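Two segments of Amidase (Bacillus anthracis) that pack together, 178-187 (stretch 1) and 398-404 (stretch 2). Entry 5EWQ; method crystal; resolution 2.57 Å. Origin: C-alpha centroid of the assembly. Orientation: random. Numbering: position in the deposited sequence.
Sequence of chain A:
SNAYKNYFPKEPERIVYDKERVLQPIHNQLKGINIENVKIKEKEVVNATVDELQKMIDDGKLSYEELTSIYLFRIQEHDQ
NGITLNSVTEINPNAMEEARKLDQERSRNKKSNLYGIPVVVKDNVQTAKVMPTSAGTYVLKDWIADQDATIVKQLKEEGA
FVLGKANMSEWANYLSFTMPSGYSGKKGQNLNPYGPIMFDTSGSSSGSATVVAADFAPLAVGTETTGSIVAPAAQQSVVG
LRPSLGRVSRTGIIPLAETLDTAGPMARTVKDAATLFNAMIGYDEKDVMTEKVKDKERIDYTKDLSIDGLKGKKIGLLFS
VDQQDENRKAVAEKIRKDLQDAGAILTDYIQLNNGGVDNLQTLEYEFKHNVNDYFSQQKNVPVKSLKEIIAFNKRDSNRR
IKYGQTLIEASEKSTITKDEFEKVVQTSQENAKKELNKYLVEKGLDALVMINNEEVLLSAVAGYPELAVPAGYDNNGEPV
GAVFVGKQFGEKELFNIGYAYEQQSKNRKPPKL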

ATOM      1  N   THR A 178     -11.494   2.027  18.478  1.00 35.07           N
ATOM      2  CA  THR A 178     -12.792   1.496  18.073  1.00 38.61           C
ATOM      3  C   THR A 178     -13.087   1.719  16.594  1.00 37.55           C
ATOM      4  O   THR A 178     -14.072   1.204  16.068  1.00 39.34           O
HETATM    5  N   MSE A 179     -12.233   2.491  15.929  1.00 42.02           N
HETATM    6  CA  MSE A 179     -12.434   2.806  14.519  1.00 34.61           C
HETATM    7  C   MSE A 179     -12.142   1.599  13.634  1.00 28.54           C
HETATM    8  O   MSE A 179     -11.063   1.013  13.716  1.00 33.27           O
ATOM      9  N   PRO A 180     -13.109   1.226  12.784  1.00 29.55           N
ATOM     10  CA  PRO A 180     -12.932   0.114  11.846  1.00 25.81           C
ATOM     11  C   PRO A 180     -11.891   0.434  10.781  1.00 31.01           C
ATOM     12  O   PRO A 180     -11.762   1.589  10.374  1.00 36.90           O
ATOM     13  N   SER A 181     -11.156  -0.582  10.342  1.00 19.42           N
ATOM     14  CA  SER A 181     -10.145  -0.400   9.311  1.00 31.22           C
ATOM     15  C   SER A 181     -10.791  -0.030   7.983  1.00 34.60           C
ATOM     16  O   SER A 181     -11.858  -0.537   7.638  1.00 46.45           O
ATOM     17  N   GLY A 182     -10.140   0.861   7.242  1.00 18.83           N
ATOM     18  CA  GLY A 182     -10.653   1.295   5.957  1.00 18.64           C
ATOM     19  C   GLY A 182     -11.578   2.492   6.063  1.00 29.74           C
ATOM     20  O   GLY A 182     -12.043   3.019   5.053  1.00 25.58           O
ATOM     21  N   TYR A 183     -11.848   2.930   7.288  1.00 17.56           N
ATOM     22  CA  TYR A 183     -12.703   4.093   7.493  1.00 20.95           C
ATOM     23  C   TYR A 183     -11.898   5.388   7.553  1.00 19.32           C
ATOM     24  O   TYR A 183     -10.817   5.437   8.140  1.00 25.50           O
ATOM     25  N   SER A 184     -12.443   6.435   6.942  1.00 19.67           N
ATOM     26  CA  SER A 184     -11.846   7.763   7.001  1.00 23.78           C
ATOM     27  C   SER A 184     -12.945   8.813   7.080  1.00 30.95           C
ATOM     28  O   SER A 184     -13.987   8.676   6.441  1.00 36.51           O
ATOM     29  N   GLY A 185     -12.709   9.862   7.861  1.00 35.85           N
ATOM     30  CA  GLY A 185     -13.678  10.933   8.003  1.00 17.16           C
ATOM     31  C   GLY A 185     -13.814  11.759   6.738  1.00 27.07           C
ATOM     32  O   GLY A 185     -14.749  12.545   6.595  1.00 47.21           O
ATOM     33  N   LYS A 186     -12.877  11.573   5.814  1.00 18.10           N
ATOM     34  CA  LYS A 186     -12.858  12.328   4.568  1.00 18.30           C
ATOM     35  C   LYS A 186     -13.807  11.751   3.522  1.00 38.96           C
ATOM     36  O   LYS A 186     -14.611  12.475   2.935  1.00 47.87           O
ATOM     37  N   LYS A 187     -13.710  10.445   3.291  1.00 37.45           N
ATOM     38  CA  LYS A 187     -14.483   9.805   2.232  1.00 39.21           C
ATOM     39  C   LYS A 187     -15.503   8.805   2.774  1.00 32.70           C
ATOM     40  O   LYS A 187     -16.590   8.654   2.217  1.00 50.48           O
ATOM     41  N   ASN A 398     -19.929  13.840  15.399  1.00 62.42           N
ATOM     42  CA  ASN A 398     -20.612  12.774  14.670  1.00 67.00           C
ATOM     43  C   ASN A 398     -20.116  12.613  13.235  1.00 59.14           C
ATOM     44  O   ASN A 398     -20.184  11.527  12.660  1.00 72.24           O
ATOM     45  N   ARG A 399     -19.610  13.699  12.663  1.00 47.37           N
ATOM     46  CA  ARG A 399     -19.126  13.679  11.291  1.00 36.04           C
ATOM     47  C   ARG A 399     -17.609  13.501  11.234  1.00 38.89           C
ATOM     48  O   ARG A 399     -17.102  12.659  10.493  1.00 44.11           O
ATOM     49  N   ARG A 400     -16.892  14.296  12.019  1.00 28.14           N
ATOM     50  CA  ARG A 400     -15.439  14.377  11.906  1.00 24.06           C
ATOM     51  C   ARG A 400     -14.706  13.294  12.696  1.00 34.88           C
ATOM     52  O   ARG A 400     -13.618  12.868  12.310  1.00 37.75           O
ATOM     53  N   ILE A 401     -15.302  12.849  13.799  1.00 24.73           N
ATOM     54  CA  ILE A 401     -14.725  11.769  14.595  1.00 25.31           C
ATOM     55  C   ILE A 401     -15.809  10.824  15.107  1.00 43.79           C
ATOM     56  O   ILE A 401     -16.044  10.726  16.312  1.00 41.50           O
ATOM     57  N   LYS A 402     -16.461  10.131  14.177  1.00 43.50           N
ATOM     58  CA  LYS A 402     -17.549   9.212  14.502  1.00 31.87           C
ATOM     59  C   LYS A 402     -17.135   8.174  15.542  1.00 36.04           C
ATOM     60  O   LYS A 402     -17.933   7.785  16.396  1.00 48.98           O
ATOM     61  N   TYR A 403     -15.881   7.740  15.474  1.00 36.80           N
ATOM     62  CA  TYR A 403     -15.377   6.730  16.397  1.00 31.04           C
ATOM     63  C   TYR A 403     -14.396   7.329  17.400  1.00 29.95           C
ATOM     64  O   TYR A 403     -13.660   6.604  18.067  1.00 32.42           O
ATOM     65  N   GLY A 404     -14.392   8.654  17.503  1.00 29.76           N
ATOM     66  CA  GLY A 404     -13.565   9.339  18.481  1.00 31.10           C
ATOM     67  C   GLY A 404     -12.164   9.662  17.996  1.00 39.54           C
ATOM     68  O   GLY A 404     -11.831   9.440  16.833  1.00 74.18           O
TER

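Y403 is the centre of this contact: it gives up more surface to the other stretch than any other residue. Its CA-to-CB bond points toward stretch 1, and chi1 near m (-55°) with chi2 of -85° sets the ring against P180 and Y183. P180 lies over one face, its CD 3.4 Å from the ring centroid and almost on the ring normal, a CH-pi contact that suits proline because its CD is bonded to the backbone nitrogen and carries slightly polarised hydrogens. The edge of the same ring meets the face of Y183, with the planes at 83° and Y403 CE2 3.6 Å from Y183 CE2. Closer to the backbone, Y403 CB rests 3.9 Å from CB of M179, a selenomethionine. The t, t, p chain of M179 leads its end away from stretch 2, so only its base serves the contact.

Y183 also points toward its partner. Chi1 in t carries the ring out until Y183 OH lies 3.6 Å from K402 CB, and chi2 of 82° sets the face it offers Y403; the hydroxyl is hydrogen-bonded elsewhere in the structure. K402 starts toward stretch 1, but its chain, t through chi3 and p at chi4, carries the amine away, after K402 CD has passed 4.0 Å from Y183 OH.

R399 does the reverse. Its CA-to-CB bond points away, yet chi1 (-140°) and chi3 (-147°), both between wells, with chi2 in m, bring the guanidinium back to G185. There R399 NH2 donates to G185 O at 2.3 Å, very short and with an angle of only 116°. Glycine suits position 185, since a CB would point toward stretch 2 and lie 3.3 Å from R400 O. T178, with chi1 in p, brings OG1 to 3.1 Å from Y403 O, but the angle is too poor for a hydrogen bond.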

ATOM      1  CB  THR A 178     -13.933   2.122  18.895  1.00 39.13           C
ATOM      2  OG1 THR A 178     -13.964   3.537  18.671  1.00 42.07           O
ATOM      3  CG2 THR A 178     -13.736   1.849  20.378  1.00 26.85           C
HETATM    4  CB  MSE A 179     -11.553   3.984  14.101  1.00 32.21           C
HETATM    5  CG  MSE A 179     -11.838   4.500  12.699  1.00 34.13           C
HETATM    6 SE   MSE A 179     -10.535   5.818  12.099  1.00 55.76          SE
HETATM    7  CE  MSE A 179      -8.992   4.638  11.927  1.00 61.25           C
ATOM      8  CB  PRO A 180     -14.322  -0.044  11.222  1.00 18.87           C
ATOM      9  CG  PRO A 180     -14.944   1.304  11.351  1.00 18.24           C
ATOM     10  CD  PRO A 180     -14.436   1.852  12.652  1.00 31.69           C
ATOM     11  CB  SER A 181      -9.305  -1.669   9.157  1.00 45.49           C
ATOM     12  OG  SER A 181     -10.120  -2.781   8.828  1.00 63.40           O
ATOM     13  CB  TYR A 183     -13.532   3.944   8.772  1.00 25.88           C
ATOM     14  CG  TYR A 183     -14.372   5.165   9.077  1.00 22.01           C
ATOM     15  CD1 TYR A 183     -15.599   5.360   8.454  1.00 27.16           C
ATOM     16  CD2 TYR A 183     -13.934   6.128   9.978  1.00 23.52           C
ATOM     17  CE1 TYR A 183     -16.368   6.479   8.724  1.00 24.07           C
ATOM     18  CE2 TYR A 183     -14.697   7.250  10.253  1.00 28.50           C
ATOM     19  CZ  TYR A 183     -15.913   7.418   9.624  1.00 26.07           C
ATOM     20  OH  TYR A 183     -16.675   8.533   9.895  1.00 38.79           O
ATOM     21  CB  SER A 184     -10.960   8.021   5.783  1.00 18.07           C
ATOM     22  OG  SER A 184     -11.744   8.232   4.623  1.00 24.31           O
ATOM     23  CB  LYS A 186     -11.437  12.374   4.004  1.00 26.23           C
ATOM     24  CG  LYS A 186     -11.316  13.095   2.675  1.00 28.15           C
ATOM     25  CD  LYS A 186      -9.915  12.955   2.109  1.00 35.61           C
ATOM     26  CE  LYS A 186      -9.761  13.718   0.805  1.00 30.01           C
ATOM     27  NZ  LYS A 186      -8.392  13.565   0.239  1.00 22.17           N
ATOM     28  CB  LYS A 187     -13.549   9.106   1.244  1.00 18.81           C
ATOM     29  CG  LYS A 187     -14.218   8.722  -0.061  1.00 33.23           C
ATOM     30  CD  LYS A 187     -14.765   9.951  -0.773  1.00 38.27           C
ATOM     31  CE  LYS A 187     -15.549   9.568  -2.016  1.00 34.85           C
ATOM     32  NZ  LYS A 187     -16.762   8.771  -1.684  1.00 41.39           N
ATOM     33  CB  ASN A 398     -22.121  13.024  14.667  1.00 73.58           C
ATOM     34  CG  ASN A 398     -22.902  11.865  14.079  1.00 83.37           C
ATOM     35  OD1 ASN A 398     -22.477  10.712  14.155  1.00 82.30           O
ATOM     36  ND2 ASN A 398     -24.053  12.167  13.488  1.00 87.02           N
ATOM     37  CB  ARG A 399     -19.529  14.967  10.567  1.00 28.62           C
ATOM     38  CG  ARG A 399     -19.975  14.782   9.118  1.00 27.30           C
ATOM     39  CD  ARG A 399     -18.940  14.023   8.307  1.00 35.79           C
ATOM     40  NE  ARG A 399     -18.889  14.442   6.912  1.00 41.69           N
ATOM     41  CZ  ARG A 399     -17.920  14.090   6.074  1.00 40.83           C
ATOM     42  NH1 ARG A 399     -17.936  14.510   4.816  1.00 53.99           N
ATOM     43  NH2 ARG A 399     -16.932  13.318   6.501  1.00 28.69           N
ATOM     44  CB  ARG A 400     -14.971  15.766  12.343  1.00 31.77           C
ATOM     45  CG  ARG A 400     -15.624  16.877  11.537  1.00 35.57           C
ATOM     46  CD  ARG A 400     -15.299  18.260  12.065  1.00 32.38           C
ATOM     47  NE  ARG A 400     -15.966  19.288  11.270  1.00 42.27           N
ATOM     48  CZ  ARG A 400     -15.867  20.593  11.495  1.00 35.33           C
ATOM     49  NH1 ARG A 400     -15.126  21.044  12.498  1.00 28.76           N
ATOM     50  NH2 ARG A 400     -16.511  21.450  10.713  1.00 31.10           N
ATOM     51  CB  ILE A 401     -13.916  12.309  15.792  1.00 26.77           C
ATOM     52  CG1 ILE A 401     -14.627  13.507  16.424  1.00 27.62           C
ATOM     53  CG2 ILE A 401     -12.515  12.707  15.355  1.00 26.25           C
ATOM     54  CD1 ILE A 401     -14.019  13.952  17.735  1.00 29.50           C
ATOM     55  CB  LYS A 402     -18.043   8.509  13.233  1.00 35.11           C
ATOM     56  CG  LYS A 402     -19.110   7.452  13.478  1.00 39.82           C
ATOM     57  CD  LYS A 402     -19.460   6.711  12.198  1.00 35.28           C
ATOM     58  CE  LYS A 402     -20.422   5.567  12.466  1.00 34.35           C
ATOM     59  NZ  LYS A 402     -21.721   6.047  13.015  1.00 56.15           N
ATOM     60  CB  TYR A 403     -14.718   5.587  15.621  1.00 28.05           C
ATOM     61  CG  TYR A 403     -15.628   4.960  14.588  1.00 35.07           C
ATOM     62  CD1 TYR A 403     -16.524   3.958  14.939  1.00 33.65           C
ATOM     63  CD2 TYR A 403     -15.597   5.375  13.263  1.00 30.54           C
ATOM     64  CE1 TYR A 403     -17.361   3.384  13.998  1.00 30.36           C
ATOM     65  CE2 TYR A 403     -16.430   4.807  12.315  1.00 31.07           C
ATOM     66  CZ  TYR A 403     -17.310   3.813  12.689  1.00 37.47           C
ATOM     67  OH  TYR A 403     -18.140   3.243  11.751  1.00 38.47           O
TER